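Local coordinates for sensor protein (Vibrio cholerae, PDB 3BY9) that probably senses C4-dicarboxylates such as succinate through this extracytoplasmic domain of a membrane histidine kinase, which passes the signal on by phosphorylation in a two-component system, at residues A[72-77]-A[147-152]; A[59-64]-A[88-93]. All blocks are in the same frame, centred on the assembly; numbering follows the deposited sequence.

Interaction 1: A[72-77]-A[147-152]; sequences AADTYL and VVKMDL
Y76 and D74 pair with V147 and K149 where two neighbouring strands of the five-stranded antiparallel sheet, 74-79 and 141-150, run side by side, with an angle of 161° between the directions of the short segments. Backbone hydrogen bonds carry the pairing. Y76 and V147 form a hydrogen-bonded pair, each N donating to the other's O, and K149 N gives a nearly straight bond to D74 O (2.8 Å). The return bond is split: K149 O accepts from both A73 N (2.8 Å) and D74 N (3.2 Å), so that two residues face one in a classic beta bulge. T75 and V148, between these pairs, form the non-hydrogen-bonded pair, and T75 CA approaches V147 O in a CA-H...O contact.

Apolar packing centres on Y76 and V147. The Y76 chi1 of 51° sets CG between the backbone N and carbonyl carbon, and the ring lies across V147, whose CB sits 3.8 Å from the ring centroid in a CH-pi contact while CG1 lies against CZ and OH. K149 CB is at the ring edge. T75 and V148 project from the other face of the sheet, where both touch I70 of helix 53-70.

The polar ends are joined through water. D74 and K149 lie side by side, but OD2 and NZ remain 4.2 Å apart, beyond a salt bridge; one water donates to D74 OD2 (2.6 Å) and accepts from K149 NZ (2.8 Å). D74 OD1 is salt-bridged to R94 and hydrogen-bonded to N89, and the extended K149 chain brings NZ to Q127 O and a bound succinic acid molecule. The Y76 hydroxyl hydrogen-bonds that of Y106, which, like K149, belongs to the succinate site. The bulged strand pair thus fixes the root of a ligand-binding lysine, whose positive charge the hydrated carboxylate, though shared with R94, may help to stabilise.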
ATOM      1  N   ALA A  72      -6.204  -1.775  12.884  1.00  9.80           N
ATOM      2  CA  ALA A  72      -6.049  -1.964  11.451  1.00 10.76           C
ATOM      3  C   ALA A  72      -7.401  -1.838  10.727  1.00 10.23           C
ATOM      4  O   ALA A  72      -8.460  -1.708  11.348  1.00 12.81           O
ATOM      5  CB  ALA A  72      -5.459  -3.347  11.143  1.00 10.15           C
ATOM      6  N   ALA A  73      -7.342  -1.784   9.404  1.00  7.83           N
ATOM      7  CA  ALA A  73      -8.601  -1.724   8.666  1.00  9.50           C
ATOM      8  C   ALA A  73      -9.257  -3.086   8.684  1.00 11.20           C
ATOM      9  O   ALA A  73     -10.427  -3.195   9.035  1.00 10.23           O
ATOM     10  CB  ALA A  73      -8.352  -1.281   7.226  1.00 10.48           C
ATOM     11  N   ASP A  74      -8.510  -4.145   8.355  1.00  6.72           N
ATOM     12  CA  ASP A  74      -9.108  -5.475   8.307  1.00  6.96           C
ATOM     13  C   ASP A  74      -8.061  -6.523   8.643  1.00  8.02           C
ATOM     14  O   ASP A  74      -6.893  -6.320   8.333  1.00 10.34           O
ATOM     15  CB  ASP A  74      -9.587  -5.780   6.867  1.00  8.14           C
ATOM     16  CG  ASP A  74     -10.506  -4.693   6.319  1.00 13.19           C
ATOM     17  OD1 ASP A  74     -11.730  -4.719   6.623  1.00 11.22           O
ATOM     18  OD2 ASP A  74      -9.995  -3.801   5.616  1.00 12.43           O
ATOM     19  N   THR A  75      -8.495  -7.641   9.224  1.00  6.80           N
ATOM     20  CA  THR A  75      -7.539  -8.740   9.557  1.00  6.78           C
ATOM     21  C   THR A  75      -8.338  -9.976   9.123  1.00  8.97           C
ATOM     22  O   THR A  75      -9.426 -10.200   9.628  1.00  8.24           O
ATOM     23  CB  THR A  75      -7.227  -8.793  11.058  1.00  6.99           C
ATOM     24  OG1 THR A  75      -6.586  -7.558  11.464  1.00  8.56           O
ATOM     25  CG2 THR A  75      -6.272  -9.969  11.354  1.00  8.17           C
ATOM     26  N   TYR A  76      -7.764 -10.786   8.211  1.00  7.92           N
ATOM     27  CA  TYR A  76      -8.594 -11.852   7.660  1.00  6.16           C
ATOM     28  C   TYR A  76      -7.767 -13.074   7.287  1.00  6.61           C
ATOM     29  O   TYR A  76      -6.601 -12.961   6.917  1.00  6.79           O
ATOM     30  CB  TYR A  76      -9.395 -11.351   6.434  1.00  7.88           C
ATOM     31  CG  TYR A  76      -8.606 -10.638   5.356  1.00  6.08           C
ATOM     32  CD1 TYR A  76      -8.418 -11.237   4.105  1.00  7.65           C
ATOM     33  CD2 TYR A  76      -8.103  -9.323   5.558  1.00  5.58           C
ATOM     34  CE1 TYR A  76      -7.756 -10.530   3.056  1.00  7.35           C
ATOM     35  CE2 TYR A  76      -7.453  -8.648   4.531  1.00  6.58           C
ATOM     36  CZ  TYR A  76      -7.288  -9.231   3.315  1.00  7.05           C
ATOM     37  OH  TYR A  76      -6.684  -8.493   2.320  1.00  8.65           O
ATOM     38  N   LEU A  77      -8.434 -14.216   7.373  1.00  6.41           N
ATOM     39  CA  LEU A  77      -7.809 -15.536   7.177  1.00  6.11           C
ATOM     40  C   LEU A  77      -8.252 -16.178   5.888  1.00  7.90           C
ATOM     41  O   LEU A  77      -9.436 -16.288   5.640  1.00  8.35           O
ATOM     42  CB  LEU A  77      -8.226 -16.420   8.383  1.00  5.44           C
ATOM     43  CG  LEU A  77      -7.682 -17.845   8.394  1.00  6.23           C
ATOM     44  CD1 LEU A  77      -6.162 -17.807   8.683  1.00  7.77           C
ATOM     45  CD2 LEU A  77      -8.331 -18.591   9.556  1.00  9.26           C
ATOM     46  N   VAL A 147      -3.753 -12.200   6.847  1.00  5.69           N
ATOM     47  CA  VAL A 147      -3.459 -10.880   6.269  1.00  5.37           C
ATOM     48  C   VAL A 147      -3.932  -9.773   7.181  1.00  6.29           C
ATOM     49  O   VAL A 147      -4.999  -9.875   7.791  1.00  7.78           O
ATOM     50  CB  VAL A 147      -4.239 -10.694   4.943  1.00  5.99           C
ATOM     51  CG1 VAL A 147      -3.810  -9.364   4.275  1.00  8.15           C
ATOM     52  CG2 VAL A 147      -3.947 -11.884   3.964  1.00  9.09           C
ATOM     53  N   VAL A 148      -3.116  -8.740   7.303  1.00  5.55           N
ATOM     54  CA  VAL A 148      -3.556  -7.545   8.043  1.00  6.12           C
ATOM     55  C   VAL A 148      -3.490  -6.406   6.994  1.00  9.21           C
ATOM     56  O   VAL A 148      -2.470  -6.251   6.335  1.00  9.07           O
ATOM     57  CB  VAL A 148      -2.559  -7.239   9.172  1.00  6.99           C
ATOM     58  CG1 VAL A 148      -2.800  -5.802   9.740  1.00  9.24           C
ATOM     59  CG2 VAL A 148      -2.811  -8.221  10.339  1.00  7.81           C
ATOM     60  N   LYS A 149      -4.564  -5.625   6.868  1.00  6.60           N
ATOM     61  CA  LYS A 149      -4.601  -4.482   5.949  1.00  6.41           C
ATOM     62  C   LYS A 149      -4.669  -3.223   6.795  1.00 10.75           C
ATOM     63  O   LYS A 149      -5.527  -3.098   7.660  1.00  9.55           O
ATOM     64  CB  LYS A 149      -5.838  -4.567   5.055  1.00  8.34           C
ATOM     65  CG  LYS A 149      -5.996  -3.368   4.124  1.00  8.79           C
ATOM     66  CD  LYS A 149      -7.366  -3.450   3.402  1.00 10.03           C
ATOM     67  CE  LYS A 149      -7.516  -2.226   2.441  1.00  7.90           C
ATOM     68  NZ  LYS A 149      -8.896  -2.296   1.810  1.00  8.87           N
HETATM   69  N   MSE A 150      -3.748  -2.311   6.498  1.00  8.87           N
HETATM   70  CA  MSE A 150      -3.623  -1.033   7.222  1.00  8.59           C
HETATM   71  C   MSE A 150      -4.128   0.099   6.348  1.00 11.63           C
HETATM   72  O   MSE A 150      -3.778   0.178   5.174  1.00 12.12           O
HETATM   73  CB  MSE A 150      -2.121  -0.759   7.574  1.00 11.32           C
HETATM   74  CG  MSE A 150      -1.965   0.434   8.497  1.00 12.11           C
HETATM   75 SE   MSE A 150      -0.068   1.031   8.399  1.00 20.07          SE
HETATM   76  CE  MSE A 150      -0.155   1.838   6.609  1.00 13.81           C
ATOM     77  N   ASP A 151      -4.937   0.985   6.936  1.00 11.78           N
ATOM     78  CA  ASP A 151      -5.462   2.166   6.241  1.00 16.13           C
ATOM     79  C   ASP A 151      -4.249   3.084   6.120  1.00 15.55           C
ATOM     80  O   ASP A 151      -3.360   3.057   6.978  1.00 16.65           O
ATOM     81  CB  ASP A 151      -6.533   2.799   7.146  1.00 18.38           C
ATOM     82  CG  ASP A 151      -7.144   4.049   6.566  1.00 30.44           C
ATOM     83  OD1 ASP A 151      -7.942   3.934   5.602  1.00 30.12           O
ATOM     84  OD2 ASP A 151      -6.826   5.149   7.087  1.00 29.43           O
ATOM     85  N   LEU A 152      -4.247   3.920   5.091  1.00 13.63           N
ATOM     86  CA  LEU A 152      -3.115   4.835   4.839  1.00 16.23           C
ATOM     87  C   LEU A 152      -3.222   6.214   5.462  1.00 20.15           C
ATOM     88  O   LEU A 152      -2.298   7.023   5.331  1.00 18.87           O
ATOM     89  CB  LEU A 152      -2.971   5.041   3.361  1.00 18.42           C
ATOM     90  CG  LEU A 152      -2.850   3.720   2.617  1.00 20.89           C
ATOM     91  CD1 LEU A 152      -2.702   4.006   1.149  1.00 21.37           C
ATOM     92  CD2 LEU A 152      -1.646   2.942   3.124  1.00 21.83           C
TER
HETATM   93  O   HOH W   1     -10.765  -1.951   3.933  1.00 15.54           O

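Interaction 2: A[59-64]-A[88-93]; sequences TNRYLE and SNWNLD
W90, in the loop that follows strand 84-87, lays its indole against N60 of helix 53-70. The N60 amide lies within 3° of parallel to the ring, over W90 CB and CG, and N60 CB lies over the five-membered ring, 3.8 Å from its centroid, in a CH-pi contact. N91 CB covers the opposite face of the indole. R61 brings its guanidinium in steeply, the planes 65° apart, with W90 CZ2 over the centre of one guanidinium face and NH2 3.8 Å from W90 CH2. Nearer the start of the loop, S88 CB rests against L63 O and E64 CA.

Two hydrogen bonds end on the carboxylate of E64, whose extended side chain has CG anti to the backbone N (chi1 -177°). W90 NE1 donates to OE1 (3.1 Å) and, in the conformer described, N91 ND2 to OE2 (2.9 Å), both from above the carboxylate plane. A water donates to OE2 and, over a longer 3.3 Å, to N91 OD1. N60 OD1 accepts from S87 N, tying that amide to the end of the strand.

With this N91 conformer, each carboxylate oxygen takes a side-chain N-H from the type I turn N89-L92; E64 probably keeps its negative charge, and the indole is fixed by its faces and NE1.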
ATOM      1  N   THR A  59     -13.486 -17.902  15.373  1.00 11.17           N
ATOM      2  CA  THR A  59     -12.355 -17.260  14.676  1.00  9.72           C
ATOM      3  C   THR A  59     -12.661 -15.847  14.193  1.00  8.42           C
ATOM      4  O   THR A  59     -11.828 -14.950  14.316  1.00  9.51           O
ATOM      5  CB  THR A  59     -11.849 -18.172  13.575  1.00 10.29           C
ATOM      6  OG1 THR A  59     -11.556 -19.451  14.181  1.00 11.89           O
ATOM      7  CG2 THR A  59     -10.549 -17.593  12.962  1.00  8.81           C
ATOM      8  N   ASN A  60     -13.868 -15.644  13.680  1.00  9.09           N
ATOM      9  CA  ASN A  60     -14.275 -14.303  13.257  1.00 10.17           C
ATOM     10  C   ASN A  60     -14.203 -13.311  14.411  1.00 11.65           C
ATOM     11  O   ASN A  60     -13.707 -12.193  14.259  1.00 10.10           O
ATOM     12  CB  ASN A  60     -15.730 -14.301  12.806  1.00 10.02           C
ATOM     13  CG  ASN A  60     -15.926 -14.758  11.373  1.00 11.69           C
ATOM     14  OD1 ASN A  60     -15.019 -14.729  10.532  1.00  9.64           O
ATOM     15  ND2 ASN A  60     -17.174 -15.115  11.073  1.00  9.22           N
ATOM     16  N   ARG A  61     -14.750 -13.708  15.567  1.00 12.21           N
ATOM     17  CA  ARG A  61     -14.766 -12.819  16.731  1.00 13.13           C
ATOM     18  C   ARG A  61     -13.368 -12.552  17.241  1.00 10.75           C
ATOM     19  O   ARG A  61     -13.068 -11.448  17.683  1.00 11.27           O
ATOM     20  CB  ARG A  61     -15.670 -13.416  17.818  1.00 11.68           C
ATOM     21  CG  ARG A  61     -17.160 -13.368  17.299  1.00 19.44           C
ATOM     22  CD  ARG A  61     -18.171 -13.999  18.276  1.00 20.09           C
ATOM     23  NE  ARG A  61     -19.551 -13.850  17.794  1.00 26.45           N
ATOM     24  CZ  ARG A  61     -20.284 -12.745  17.911  1.00 32.63           C
ATOM     25  NH1 ARG A  61     -19.792 -11.654  18.503  1.00 28.85           N
ATOM     26  NH2 ARG A  61     -21.523 -12.731  17.425  1.00 28.16           N
ATOM     27  N   TYR A  62     -12.489 -13.560  17.123  1.00  9.30           N
ATOM     28  CA  TYR A  62     -11.095 -13.356  17.568  1.00 10.13           C
ATOM     29  C   TYR A  62     -10.400 -12.370  16.634  1.00  9.72           C
ATOM     30  O   TYR A  62      -9.727 -11.441  17.099  1.00  9.13           O
ATOM     31  CB  TYR A  62     -10.351 -14.705  17.575  1.00  9.93           C
ATOM     32  CG  TYR A  62      -8.879 -14.554  17.878  1.00  7.48           C
ATOM     33  CD1 TYR A  62      -8.456 -13.994  19.070  1.00  8.65           C
ATOM     34  CD2 TYR A  62      -7.921 -15.000  16.962  1.00  8.40           C
ATOM     35  CE1 TYR A  62      -7.074 -13.848  19.379  1.00 11.91           C
ATOM     36  CE2 TYR A  62      -6.545 -14.882  17.257  1.00  9.22           C
ATOM     37  CZ  TYR A  62      -6.129 -14.301  18.450  1.00 13.76           C
ATOM     38  OH  TYR A  62      -4.782 -14.072  18.683  1.00 13.73           O
ATOM     39  N   LEU A  63     -10.562 -12.540  15.324  1.00 10.03           N
ATOM     40  CA  LEU A  63      -9.875 -11.631  14.384  1.00  9.77           C
ATOM     41  C   LEU A  63     -10.440 -10.207  14.559  1.00 10.45           C
ATOM     42  O   LEU A  63      -9.733  -9.206  14.399  1.00 10.29           O
ATOM     43  CB  LEU A  63     -10.057 -12.105  12.927  1.00  9.30           C
ATOM     44  CG  LEU A  63      -9.362 -13.466  12.621  1.00  8.06           C
ATOM     45  CD1 LEU A  63      -9.660 -13.872  11.154  1.00 10.07           C
ATOM     46  CD2 LEU A  63      -7.889 -13.391  12.873  1.00  9.07           C
ATOM     47  N   GLU A  64     -11.721 -10.115  14.904  1.00  9.89           N
ATOM     48  CA  GLU A  64     -12.306  -8.803  15.108  1.00 12.05           C
ATOM     49  C   GLU A  64     -11.632  -8.122  16.322  1.00 12.58           C
ATOM     50  O   GLU A  64     -11.382  -6.917  16.289  1.00 13.09           O
ATOM     51  CB  GLU A  64     -13.824  -8.978  15.307  1.00 13.25           C
ATOM     52  CG  GLU A  64     -14.579  -7.667  15.455  1.00 18.46           C
ATOM     53  CD  GLU A  64     -16.087  -7.878  15.657  1.00 21.77           C
ATOM     54  OE1 GLU A  64     -16.574  -9.031  15.847  1.00 20.26           O
ATOM     55  OE2 GLU A  64     -16.796  -6.841  15.612  1.00 28.06           O
ATOM     56  N   SER A  88     -12.165 -10.104  10.362  1.00  7.71           N
ATOM     57  CA  SER A  88     -12.611  -9.103  11.324  1.00  9.21           C
ATOM     58  C   SER A  88     -13.824  -8.338  10.817  1.00 10.60           C
ATOM     59  O   SER A  88     -14.572  -7.756  11.638  1.00 11.42           O
ATOM     60  CB  SER A  88     -11.450  -8.110  11.574  1.00  8.12           C
ATOM     61  OG  SER A  88     -11.117  -7.449  10.352  1.00  8.95           O
ATOM     62  N   ASN A  89     -14.041  -8.306   9.490  1.00  8.64           N
ATOM     63  CA  ASN A  89     -15.184  -7.544   8.945  1.00  9.65           C
ATOM     64  C   ASN A  89     -16.401  -8.395   8.599  1.00  9.98           C
ATOM     65  O   ASN A  89     -17.278  -7.979   7.833  1.00 10.90           O
ATOM     66  CB  ASN A  89     -14.732  -6.722   7.708  1.00  8.93           C
ATOM     67  CG  ASN A  89     -14.053  -7.578   6.625  1.00 11.63           C
ATOM     68  OD1 ASN A  89     -14.451  -8.703   6.402  1.00  9.77           O
ATOM     69  ND2 ASN A  89     -13.028  -7.036   5.971  1.00 10.44           N
ATOM     70  N   TRP A  90     -16.464  -9.578   9.233  1.00 10.72           N
ATOM     71  CA  TRP A  90     -17.515 -10.543   8.966  1.00  9.87           C
ATOM     72  C   TRP A  90     -18.924  -9.968   9.173  1.00 13.20           C
ATOM     73  O   TRP A  90     -19.865 -10.433   8.521  1.00 14.18           O
ATOM     74  CB  TRP A  90     -17.363 -11.764   9.868  1.00 14.30           C
ATOM     75  CG  TRP A  90     -17.614 -11.460  11.309  1.00 12.85           C
ATOM     76  CD1 TRP A  90     -16.749 -10.943  12.211  1.00 10.45           C
ATOM     77  CD2 TRP A  90     -18.866 -11.644  11.989  1.00 13.83           C
ATOM     78  NE1 TRP A  90     -17.376 -10.803  13.447  1.00 13.98           N
ATOM     79  CE2 TRP A  90     -18.682 -11.220  13.316  1.00 13.87           C
ATOM     80  CE3 TRP A  90     -20.118 -12.122  11.585  1.00 17.57           C
ATOM     81  CZ2 TRP A  90     -19.712 -11.256  14.261  1.00 18.84           C
ATOM     82  CZ3 TRP A  90     -21.164 -12.158  12.542  1.00 18.11           C
ATOM     83  CH2 TRP A  90     -20.935 -11.731  13.847  1.00 16.75           C
ATOM     84  N   ASN A  91     -19.001  -8.997  10.089  0.50 12.97           N
ATOM     85  CA  ASN A  91     -20.245  -8.307  10.483  0.50 16.04           C
ATOM     86  C   ASN A  91     -20.387  -6.907   9.914  0.50 15.86           C
ATOM     87  O   ASN A  91     -21.171  -6.089  10.431  0.50 14.99           O
ATOM     88  CB  ASN A  91     -20.340  -8.212  12.018  0.50 13.65           C
ATOM     89  CG  ASN A  91     -19.081  -7.585  12.675  0.50 14.52           C
ATOM     90  OD1 ASN A  91     -18.035  -7.331  12.037  0.50 14.02           O
ATOM     91  ND2 ASN A  91     -19.182  -7.377  13.976  0.50 18.76           N
ATOM     92  N   LEU A  92     -19.643  -6.623   8.855  1.00 12.77           N
ATOM     93  CA  LEU A  92     -19.694  -5.285   8.224  1.00 12.40           C
ATOM     94  C   LEU A  92     -20.178  -5.394   6.771  1.00 12.68           C
ATOM     95  O   LEU A  92     -20.168  -6.493   6.196  1.00 14.46           O
ATOM     96  CB  LEU A  92     -18.315  -4.644   8.247  1.00 13.29           C
ATOM     97  CG  LEU A  92     -17.593  -4.595   9.604  1.00 11.19           C
ATOM     98  CD1 LEU A  92     -16.310  -3.800   9.468  1.00 13.80           C
ATOM     99  CD2 LEU A  92     -18.484  -3.904  10.669  1.00 14.86           C
ATOM    100  N   ASP A  93     -20.584  -4.258   6.187  1.00 12.52           N
ATOM    101  CA  ASP A  93     -21.047  -4.226   4.807  1.00 11.98           C
ATOM    102  C   ASP A  93     -19.901  -4.730   3.894  1.00 13.93           C
ATOM    103  O   ASP A  93     -20.165  -5.436   2.915  1.00 16.36           O
ATOM    104  CB  ASP A  93     -21.380  -2.796   4.376  1.00 14.03           C
ATOM    105  CG  ASP A  93     -22.755  -2.327   4.853  1.00 16.79           C
ATOM    106  OD1 ASP A  93     -23.433  -3.027   5.633  1.00 16.14           O
ATOM    107  OD2 ASP A  93     -23.123  -1.210   4.414  1.00 17.26           O
TER
HETATM  108  O   HOH W   2     -16.356  -4.990  13.578  1.00 34.95           O

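In the fold
Interactions 1 and 2 have centres 11 Å apart and meet directly on the succinate-binding sensor domain. Strand 74-79 lies between strands 141-150 and 84-87, so its edge away from the bulged pairing meets the end of strand 84-87: T75 O lies 2.8 Å from S88 N, a probable hydrogen bond. D74 OD1 also reaches N89 ND2 at 2.7 Å, joining the carboxylate beside K149 to the turn that interaction 2 holds against helix 53-70. That helix leads in sequence into strand 74-79. K149 lines the pocket itself, whereas the S88 side chain is about 8 Å from that of K149, placing interaction 2 at one remove from the ligand site.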